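Local structure of 3-oxoacyl-[acyl-carrier-protein] synthase 2 (4JGA) at residues Val33-Val41 with Phe375-Pro386; Gly301-Met310 with Gly424-Lys432. The protein catalyses, probably, the condensation of malonyl-ACP with a growing acyl chain, the elongating step of type II fatty acid synthesis. All coordinates share one frame; numbering follows the deposited sequence.

Contact 1: residues Val33-Val41 with Phe375-Pro386; sequences VNSSWKNIV and FSALAIRDQIAP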
loop_
_atom_site.group_PDB
_atom_site.type_symbol
_atom_site.label_atom_id
_atom_site.label_comp_id
_atom_site.label_asym_id
_atom_site.label_seq_id
_atom_site.Cartn_x
_atom_site.Cartn_y
_atom_site.Cartn_z
ATOM N N VAL A 33 -9.951 -18.719 13.682
ATOM C CA VAL A 33 -9.432 -19.739 12.776
ATOM C C VAL A 33 -10.210 -21.059 12.923
ATOM O O VAL A 33 -10.573 -21.674 11.925
ATOM C CB VAL A 33 -7.928 -19.970 13.015
ATOM C CG1 VAL A 33 -7.439 -21.179 12.232
ATOM C CG2 VAL A 33 -7.121 -18.736 12.626
ATOM N N ASN A 34 -10.495 -21.484 14.146
ATOM C CA ASN A 34 -11.052 -22.829 14.347
ATOM C C ASN A 34 -12.445 -22.943 13.803
ATOM O O ASN A 34 -12.758 -23.898 13.129
ATOM C CB ASN A 34 -11.086 -23.195 15.814
ATOM C CG ASN A 34 -9.724 -23.488 16.359
ATOM O OD1 ASN A 34 -8.787 -23.836 15.628
ATOM N ND2 ASN A 34 -9.591 -23.340 17.657
ATOM N N SER A 35 -13.279 -21.960 14.082
ATOM C CA SER A 35 -14.643 -22.002 13.592
ATOM C C SER A 35 -14.652 -21.832 12.056
ATOM O O SER A 35 -15.380 -22.551 11.382
ATOM C CB SER A 35 -15.507 -20.950 14.292
ATOM O OG SER A 35 -15.008 -19.648 14.038
ATOM N N SER A 36 -13.847 -20.901 11.515
ATOM C CA SER A 36 -13.808 -20.685 10.064
ATOM C C SER A 36 -13.405 -21.980 9.329
ATOM O O SER A 36 -14.027 -22.368 8.345
ATOM C CB SER A 36 -12.837 -19.556 9.673
ATOM O OG SER A 36 -13.212 -18.304 10.191
ATOM N N TRP A 37 -12.348 -22.634 9.816
ATOM C CA TRP A 37 -11.762 -23.786 9.127
ATOM C C TRP A 37 -12.688 -24.986 9.225
ATOM O O TRP A 37 -12.876 -25.673 8.229
ATOM C CB TRP A 37 -10.368 -24.094 9.673
ATOM C CG TRP A 37 -9.684 -25.236 9.042
ATOM C CD1 TRP A 37 -9.244 -26.383 9.663
ATOM C CD2 TRP A 37 -9.366 -25.384 7.660
ATOM N NE1 TRP A 37 -8.680 -27.218 8.744
ATOM C CE2 TRP A 37 -8.737 -26.631 7.509
ATOM C CE3 TRP A 37 -9.539 -24.570 6.536
ATOM C CZ2 TRP A 37 -8.270 -27.083 6.269
ATOM C CZ3 TRP A 37 -9.096 -25.013 5.325
ATOM C CH2 TRP A 37 -8.473 -26.255 5.185
ATOM N N LYS A 38 -13.301 -25.221 10.395
ATOM C CA LYS A 38 -14.313 -26.284 10.486
ATOM C C LYS A 38 -15.414 -26.059 9.443
ATOM O O LYS A 38 -15.809 -26.991 8.740
ATOM C CB LYS A 38 -14.923 -26.434 11.901
ATOM N N ASN A 39 -15.923 -24.832 9.347
ATOM C CA ASN A 39 -16.999 -24.551 8.385
ATOM C C ASN A 39 -16.599 -24.674 6.925
ATOM O O ASN A 39 -17.377 -25.200 6.107
ATOM C CB ASN A 39 -17.644 -23.197 8.660
ATOM C CG ASN A 39 -18.565 -23.258 9.860
ATOM O OD1 ASN A 39 -19.131 -24.303 10.157
ATOM N ND2 ASN A 39 -18.706 -22.162 10.548
ATOM N N ILE A 40 -15.377 -24.237 6.605
ATOM C CA ILE A 40 -14.839 -24.426 5.262
ATOM C C ILE A 40 -14.806 -25.901 4.895
ATOM O O ILE A 40 -15.362 -26.335 3.865
ATOM C CB ILE A 40 -13.422 -23.847 5.134
ATOM C CG1 ILE A 40 -13.460 -22.307 5.117
ATOM C CG2 ILE A 40 -12.704 -24.408 3.912
ATOM C CD1 ILE A 40 -14.105 -21.675 3.893
ATOM N N VAL A 41 -14.172 -26.685 5.750
ATOM C CA VAL A 41 -14.033 -28.124 5.489
ATOM C C VAL A 41 -15.399 -28.801 5.393
ATOM O O VAL A 41 -15.591 -29.734 4.589
ATOM C CB VAL A 41 -13.104 -28.743 6.556
ATOM C CG1 VAL A 41 -13.220 -30.241 6.626
ATOM C CG2 VAL A 41 -11.656 -28.333 6.261
ATOM N N PHE A 375 -5.833 -20.782 4.880
ATOM C CA PHE A 375 -6.485 -22.051 4.497
ATOM C C PHE A 375 -5.467 -23.033 3.936
ATOM O O PHE A 375 -5.548 -24.240 4.211
ATOM C CB PHE A 375 -7.623 -21.840 3.487
ATOM C CG PHE A 375 -8.790 -21.043 4.013
ATOM C CD1 PHE A 375 -9.067 -20.952 5.359
ATOM C CD2 PHE A 375 -9.637 -20.389 3.124
ATOM C CE1 PHE A 375 -10.164 -20.242 5.805
ATOM C CE2 PHE A 375 -10.739 -19.648 3.569
ATOM C CZ PHE A 375 -10.997 -19.589 4.911
ATOM N N SER A 376 -4.504 -22.504 3.175
ATOM C CA SER A 376 -3.451 -23.312 2.560
ATOM C C SER A 376 -2.554 -23.989 3.610
ATOM O O SER A 376 -2.267 -25.199 3.518
ATOM C CB SER A 376 -2.628 -22.468 1.577
ATOM O OG SER A 376 -3.424 -22.009 0.472
ATOM N N ALA A 377 -2.178 -23.224 4.634
ATOM C CA ALA A 377 -1.437 -23.765 5.741
ATOM C C ALA A 377 -2.237 -24.827 6.509
ATOM O O ALA A 377 -1.688 -25.819 6.968
ATOM C CB ALA A 377 -1.026 -22.643 6.669
ATOM N N LEU A 378 -3.519 -24.574 6.711
ATOM C CA LEU A 378 -4.370 -25.524 7.424
ATOM C C LEU A 378 -4.595 -26.803 6.612
ATOM O O LEU A 378 -4.743 -27.855 7.177
ATOM C CB LEU A 378 -5.712 -24.864 7.824
ATOM C CG LEU A 378 -5.553 -23.746 8.857
ATOM C CD1 LEU A 378 -6.778 -22.847 8.923
ATOM C CD2 LEU A 378 -5.289 -24.320 10.210
ATOM N N ALA A 379 -4.641 -26.696 5.284
ATOM C CA ALA A 379 -4.738 -27.895 4.447
ATOM C C ALA A 379 -3.544 -28.826 4.690
ATOM O O ALA A 379 -3.675 -30.053 4.672
ATOM C CB ALA A 379 -4.829 -27.536 2.970
ATOM N N ILE A 380 -2.380 -28.223 4.911
ATOM C CA ILE A 380 -1.185 -28.986 5.263
ATOM C C ILE A 380 -1.342 -29.559 6.665
ATOM O O ILE A 380 -1.074 -30.735 6.884
ATOM C CB ILE A 380 0.086 -28.125 5.235
ATOM C CG1 ILE A 380 0.491 -27.851 3.794
ATOM C CG2 ILE A 380 1.239 -28.805 5.959
ATOM C CD1 ILE A 380 1.485 -26.705 3.640
ATOM N N ARG A 381 -1.756 -28.717 7.618
ATOM C CA ARG A 381 -1.923 -29.206 9.007
ATOM C C ARG A 381 -2.873 -30.412 9.078
ATOM O O ARG A 381 -2.566 -31.389 9.766
ATOM C CB ARG A 381 -2.417 -28.121 9.952
ATOM C CG ARG A 381 -2.320 -28.550 11.417
ATOM C CD ARG A 381 -3.091 -27.644 12.369
ATOM N NE ARG A 381 -4.519 -27.771 12.144
ATOM C CZ ARG A 381 -5.442 -26.957 12.646
ATOM N NH1 ARG A 381 -5.112 -25.959 13.448
ATOM N NH2 ARG A 381 -6.714 -27.155 12.341
ATOM N N ASP A 382 -3.996 -30.346 8.355
ATOM C CA ASP A 382 -5.039 -31.344 8.482
ATOM C C ASP A 382 -5.109 -32.305 7.296
ATOM O O ASP A 382 -5.979 -33.160 7.261
ATOM C CB ASP A 382 -6.401 -30.687 8.722
ATOM C CG ASP A 382 -6.462 -29.942 10.056
ATOM O OD1 ASP A 382 -5.558 -30.134 10.910
ATOM O OD2 ASP A 382 -7.384 -29.118 10.234
ATOM N N GLN A 383 -4.169 -32.186 6.350
ATOM C CA GLN A 383 -4.106 -33.117 5.214
ATOM C C GLN A 383 -5.484 -33.248 4.582
ATOM O O GLN A 383 -6.041 -34.331 4.386
ATOM C CB GLN A 383 -3.552 -34.470 5.652
ATOM C CG GLN A 383 -2.132 -34.397 6.195
ATOM C CD GLN A 383 -1.122 -34.017 5.120
ATOM O OE1 GLN A 383 -0.807 -34.818 4.241
ATOM N NE2 GLN A 383 -0.633 -32.785 5.174
ATOM N N ILE A 384 -6.026 -32.095 4.240
ATOM C CA ILE A 384 -7.313 -32.035 3.607
ATOM C C ILE A 384 -7.419 -30.807 2.716
ATOM O O ILE A 384 -6.960 -29.731 3.071
ATOM C CB ILE A 384 -8.449 -32.088 4.644
ATOM C CG1 ILE A 384 -9.787 -32.294 3.958
ATOM C CG2 ILE A 384 -8.500 -30.848 5.496
ATOM C CD1 ILE A 384 -10.867 -32.736 4.927
ATOM N N ALA A 385 -8.013 -31.015 1.547
ATOM C CA ALA A 385 -8.270 -29.966 0.606
ATOM C C ALA A 385 -9.724 -29.543 0.755
ATOM O O ALA A 385 -10.623 -30.390 0.690
ATOM C CB ALA A 385 -8.033 -30.493 -0.808
ATOM N N PRO A 386 -9.966 -28.252 0.955
ATOM C CA PRO A 386 -11.320 -27.748 1.049
ATOM C C PRO A 386 -12.045 -27.803 -0.302
ATOM O O PRO A 386 -11.393 -27.773 -1.351
ATOM C CB PRO A 386 -11.122 -26.316 1.552
ATOM C CG PRO A 386 -9.781 -25.936 1.101
ATOM C CD PRO A 386 -8.960 -27.186 1.051
HETATM O O HOH W 1 -6.220 -23.840 14.984
HETATM O O HOH W 2 -8.916 -25.797 13.702
#
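Asp382 OD2 is gripped by two donors. One is the indole nitrogen Trp37 NE1, at 2.7 Å from Asp382 OD2. The other is Arg381 NH2. Both come from the same face of the carboxylate. The indole N-H meets OD2 on its anti side, tilted out of the carboxylate plane, and the arginine on its syn side. OD2 lies close to the indole plane, but the N-H...O angle is a moderate 144°. Arg381 holds Asp382 side-on, with NE to OD1 and NH2 to OD2. This salt bridge would probably favour the charged form of the carboxylate. The guanidinium and indole planes are steeply inclined to each other. Two waters link Arg381 back to helix 33-41: one joins NH1 to Asn34 OD1, the other NH2 to the same oxygen.

Trp37 is the knob of this contact. Its CG is anti to the backbone N (chi1 -180°), which carries the indole across to Phe375, Leu378, Ala379 and Asp382. Leu378 CB sits over the six-membered ring, 3.6 Å from its centroid, as a CH-pi contact. Val41 CG2, from the same helix as Trp37, lies over the opposite face near the rim. Phe375 is slid well aside, with centroids 5.9 Å apart and little overlap. Ile40 CG1 packs off-centre on the Phe375 ring, and Ile40 CG2 presses tightly on Pro386 CB at 3.4 Å. Val41 CG1 and Ile384 CD1 meet tip to tip at 3.8 Å. Val33 CG1 touches Leu378 CD1.

Leu23 and Leu25 of strand 18-26 continue the apolar layer beside Val33, Phe375 and Leu378. The arrangement is a knob-into-hole helix crossing at -75°, joining parts of the N-terminal and C-terminal beta-ketoacyl synthase regions within a thiolase-type fold.

Contact 2: residues Gly301-Met310 with Gly424-Lys432; sequences GAYRAMRDAM and GTNASLVIK
Ser428 CB rests against the backbone of helix 301-310, 3.5 Å from Ala305 O. Its hydroxyl lies beside Ala305 CB and Met306 CG. Ala309 CB packs on the next part of the same strand, 3.9 Å from Ser428 CB and 3.9 Å from Val430 CG2. Met310 CG makes a looser contact with that valine methyl. At the other end, Asn426 lays its amide along the first turn of the segment. Asn426 ND2 is 3.5 Å from Gly301 CA, and Asn426 CB is 4.0 Å from Ala305 CB. The amide thus lies close against the Gly301 backbone. The small residues Gly301, Ala302, Ala305 and Ala309 let the helix axis come within 7.1 Å of the strand axis.

The polar ends are held from outside the two segments. A chi1 of -50° sets Asn426 CG beside its own backbone N and lays the amide against Gly301. There ND2 bonds to Asp288 OD1, with a weak bond to Thr286 OG1. Thr286 OG1 also bonds to Gly301 O, so it links the helix backbone to the sheet. Ser428 OG bonds to Asn418 OD1, and Asn418 is one of the residues of the potassium site.

The helix and strand run roughly the same way, 29° apart. Strand 425-432 lies between strands 278-287 and 414-421 in the large mixed sheet. Ala305 touches Thr286 of the first, and Met306 touches Asn418 of the second. Ala427 and Leu429 point away from the helix and meet Ala189 of helix 187-200, while Leu429 also reaches Phe373 of helix 368-382.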
loop_
_atom_site.group_PDB
_atom_site.type_symbol
_atom_site.label_atom_id
_atom_site.label_comp_id
_atom_site.label_asym_id
_atom_site.label_seq_id
_atom_site.Cartn_x
_atom_site.Cartn_y
_atom_site.Cartn_z
ATOM N N GLY A 301 0.457 -13.188 -16.982
ATOM C CA GLY A 301 0.863 -12.743 -15.652
ATOM C C GLY A 301 0.621 -13.814 -14.587
ATOM O O GLY A 301 1.484 -14.075 -13.752
ATOM N N ALA A 302 -0.534 -14.465 -14.673
ATOM C CA ALA A 302 -0.907 -15.520 -13.734
ATOM C C ALA A 302 0.026 -16.712 -13.880
ATOM O O ALA A 302 0.539 -17.198 -12.877
ATOM C CB ALA A 302 -2.368 -15.928 -13.932
ATOM N N TYR A 303 0.258 -17.142 -15.126
ATOM C CA TYR A 303 1.162 -18.238 -15.423
ATOM C C TYR A 303 2.552 -17.965 -14.887
ATOM O O TYR A 303 3.155 -18.818 -14.256
ATOM C CB TYR A 303 1.229 -18.487 -16.944
ATOM C CG TYR A 303 2.230 -19.540 -17.391
ATOM C CD1 TYR A 303 3.523 -19.187 -17.669
ATOM C CD2 TYR A 303 1.884 -20.881 -17.481
ATOM C CE1 TYR A 303 4.452 -20.132 -18.055
ATOM C CE2 TYR A 303 2.790 -21.847 -17.879
ATOM C CZ TYR A 303 4.085 -21.459 -18.149
ATOM O OH TYR A 303 5.050 -22.352 -18.561
ATOM N N ARG A 304 3.075 -16.768 -15.157
ATOM C CA ARG A 304 4.392 -16.402 -14.699
ATOM C C ARG A 304 4.487 -16.339 -13.175
ATOM O O ARG A 304 5.480 -16.739 -12.619
ATOM C CB ARG A 304 4.824 -15.068 -15.309
ATOM C CG ARG A 304 5.172 -15.161 -16.802
ATOM C CD ARG A 304 5.316 -13.777 -17.424
ATOM N NE ARG A 304 6.280 -13.010 -16.666
ATOM C CZ ARG A 304 6.070 -11.814 -16.129
ATOM N NH1 ARG A 304 4.962 -11.110 -16.371
ATOM N NH2 ARG A 304 7.030 -11.282 -15.385
ATOM N N ALA A 305 3.483 -15.789 -12.506
ATOM C CA ALA A 305 3.527 -15.721 -11.049
ATOM C C ALA A 305 3.662 -17.114 -10.429
ATOM O O ALA A 305 4.467 -17.320 -9.525
ATOM C CB ALA A 305 2.306 -15.028 -10.508
ATOM N N MET A 306 2.860 -18.058 -10.920
ATOM C CA MET A 306 2.940 -19.438 -10.457
ATOM C C MET A 306 4.316 -20.026 -10.753
ATOM O O MET A 306 4.971 -20.597 -9.881
ATOM C CB MET A 306 1.849 -20.307 -11.100
ATOM C CG MET A 306 0.448 -19.936 -10.621
ATOM S SD MET A 306 -0.812 -21.047 -11.273
ATOM C CE MET A 306 -0.861 -20.535 -12.998
ATOM N N ARG A 307 4.745 -19.860 -11.990
ATOM C CA ARG A 307 6.003 -20.415 -12.422
ATOM C C ARG A 307 7.161 -19.863 -11.598
ATOM O O ARG A 307 8.020 -20.619 -11.141
ATOM C CB ARG A 307 6.234 -20.114 -13.900
ATOM C CG ARG A 307 7.481 -20.766 -14.479
ATOM C CD ARG A 307 7.943 -20.038 -15.733
ATOM N NE ARG A 307 8.130 -18.612 -15.415
ATOM C CZ ARG A 307 8.258 -17.651 -16.328
ATOM N NH1 ARG A 307 8.238 -17.942 -17.617
ATOM N NH2 ARG A 307 8.419 -16.395 -15.934
ATOM N N ASP A 308 7.185 -18.552 -11.430
ATOM C CA ASP A 308 8.245 -17.907 -10.655
ATOM C C ASP A 308 8.220 -18.291 -9.167
ATOM O O ASP A 308 9.248 -18.371 -8.537
ATOM C CB ASP A 308 8.118 -16.392 -10.752
ATOM C CG ASP A 308 8.384 -15.866 -12.174
ATOM O OD1 ASP A 308 8.736 -16.649 -13.097
ATOM O OD2 ASP A 308 8.207 -14.644 -12.313
ATOM N N ALA A 309 7.036 -18.510 -8.626
ATOM C CA ALA A 309 6.920 -18.843 -7.214
ATOM C C ALA A 309 7.606 -20.179 -6.955
ATOM O O ALA A 309 8.337 -20.334 -5.988
ATOM C CB ALA A 309 5.467 -18.875 -6.791
ATOM N N MET A 310 7.457 -21.093 -7.908
ATOM C CA MET A 310 8.080 -22.421 -7.836
ATOM C C MET A 310 9.564 -22.389 -8.108
ATOM O O MET A 310 10.329 -23.063 -7.424
ATOM C CB MET A 310 7.363 -23.385 -8.771
ATOM C CG MET A 310 5.986 -23.756 -8.258
ATOM S SD MET A 310 5.197 -25.008 -9.266
ATOM C CE MET A 310 4.900 -24.163 -10.790
ATOM N N GLY A 424 -4.006 -5.637 -13.356
ATOM C CA GLY A 424 -3.225 -6.760 -13.792
ATOM C C GLY A 424 -2.152 -7.262 -12.827
ATOM O O GLY A 424 -1.143 -7.807 -13.257
ATOM N N THR A 425 -2.388 -7.158 -11.534
ATOM C CA THR A 425 -1.352 -7.497 -10.578
ATOM C C THR A 425 -1.561 -8.953 -10.086
ATOM O O THR A 425 -2.694 -9.344 -9.810
ATOM C CB THR A 425 -1.289 -6.476 -9.427
ATOM O OG1 THR A 425 -0.222 -6.833 -8.545
ATOM C CG2 THR A 425 -2.633 -6.381 -8.631
ATOM N N ASN A 426 -0.497 -9.741 -10.028
ATOM C CA ASN A 426 -0.592 -11.172 -9.701
ATOM C C ASN A 426 0.407 -11.546 -8.633
ATOM O O ASN A 426 1.566 -11.117 -8.680
ATOM C CB ASN A 426 -0.302 -12.037 -10.911
ATOM C CG ASN A 426 -1.112 -11.612 -12.128
ATOM O OD1 ASN A 426 -2.297 -11.919 -12.230
ATOM N ND2 ASN A 426 -0.485 -10.889 -13.032
ATOM N N ALA A 427 -0.056 -12.322 -7.664
ATOM C CA ALA A 427 0.834 -12.846 -6.653
ATOM C C ALA A 427 0.544 -14.335 -6.411
ATOM O O ALA A 427 -0.633 -14.739 -6.316
ATOM C CB ALA A 427 0.699 -12.045 -5.375
ATOM N N SER A 428 1.610 -15.126 -6.327
ATOM C CA SER A 428 1.525 -16.552 -5.973
ATOM C C SER A 428 2.499 -16.854 -4.845
ATOM O O SER A 428 3.643 -16.344 -4.832
ATOM C CB SER A 428 1.846 -17.445 -7.168
ATOM O OG SER A 428 0.833 -17.317 -8.146
ATOM N N LEU A 429 2.035 -17.665 -3.905
ATOM C CA LEU A 429 2.819 -18.062 -2.763
ATOM C C LEU A 429 2.895 -19.597 -2.688
ATOM O O LEU A 429 1.900 -20.280 -2.940
ATOM C CB LEU A 429 2.186 -17.506 -1.493
ATOM C CG LEU A 429 2.302 -15.979 -1.334
ATOM C CD1 LEU A 429 1.310 -15.462 -0.271
ATOM C CD2 LEU A 429 3.739 -15.580 -1.027
ATOM N N VAL A 430 4.076 -20.109 -2.361
ATOM C CA VAL A 430 4.279 -21.530 -2.127
ATOM C C VAL A 430 4.686 -21.768 -0.662
ATOM O O VAL A 430 5.623 -21.149 -0.132
ATOM C CB VAL A 430 5.348 -22.145 -3.050
ATOM C CG1 VAL A 430 5.607 -23.614 -2.690
ATOM C CG2 VAL A 430 4.930 -22.019 -4.493
ATOM N N ILE A 431 4.001 -22.726 -0.044
ATOM C CA ILE A 431 4.236 -23.105 1.322
ATOM C C ILE A 431 4.546 -24.582 1.344
ATOM O O ILE A 431 3.956 -25.359 0.592
ATOM C CB ILE A 431 2.963 -22.941 2.156
ATOM C CG1 ILE A 431 2.542 -21.490 2.180
ATOM C CG2 ILE A 431 3.211 -23.381 3.593
ATOM C CD1 ILE A 431 1.128 -21.359 2.784
ATOM N N LYS A 432 5.428 -24.984 2.239
ATOM C CA LYS A 432 5.674 -26.384 2.408
ATOM C C LYS A 432 5.575 -26.794 3.863
ATOM O O LYS A 432 5.824 -26.027 4.757
ATOM C CB LYS A 432 7.007 -26.784 1.758
ATOM C CG LYS A 432 8.184 -26.727 2.673
ATOM C CD LYS A 432 9.421 -27.308 2.054
ATOM C CE LYS A 432 10.579 -27.105 3.010
ATOM N NZ LYS A 432 11.780 -27.917 2.689
#

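In the fold
The centres of contacts 1 and 2 are about 22 Å apart. Along the chain their segments alternate: 33-41, 301-310, 375-386, 424-432. Contact 1 pairs parts of the N-terminal and C-terminal beta-ketoacyl synthase regions, whereas segment 301-310 of contact 2 belongs to the C-terminal one. The two contacts meet where helix 368-382 packs on strand 425-432: Ile380 CD1 is 3.7 Å from Ile431 CG2, and Ser376 also touches Ile431. The strand therefore has helix 300-312 on one side and helix 368-382 on the other. This is consistent with the helix-and-sheet layering of thiolase-type folds. Phe375 and Ser428 each have side chains about 8 Å from the potassium ion.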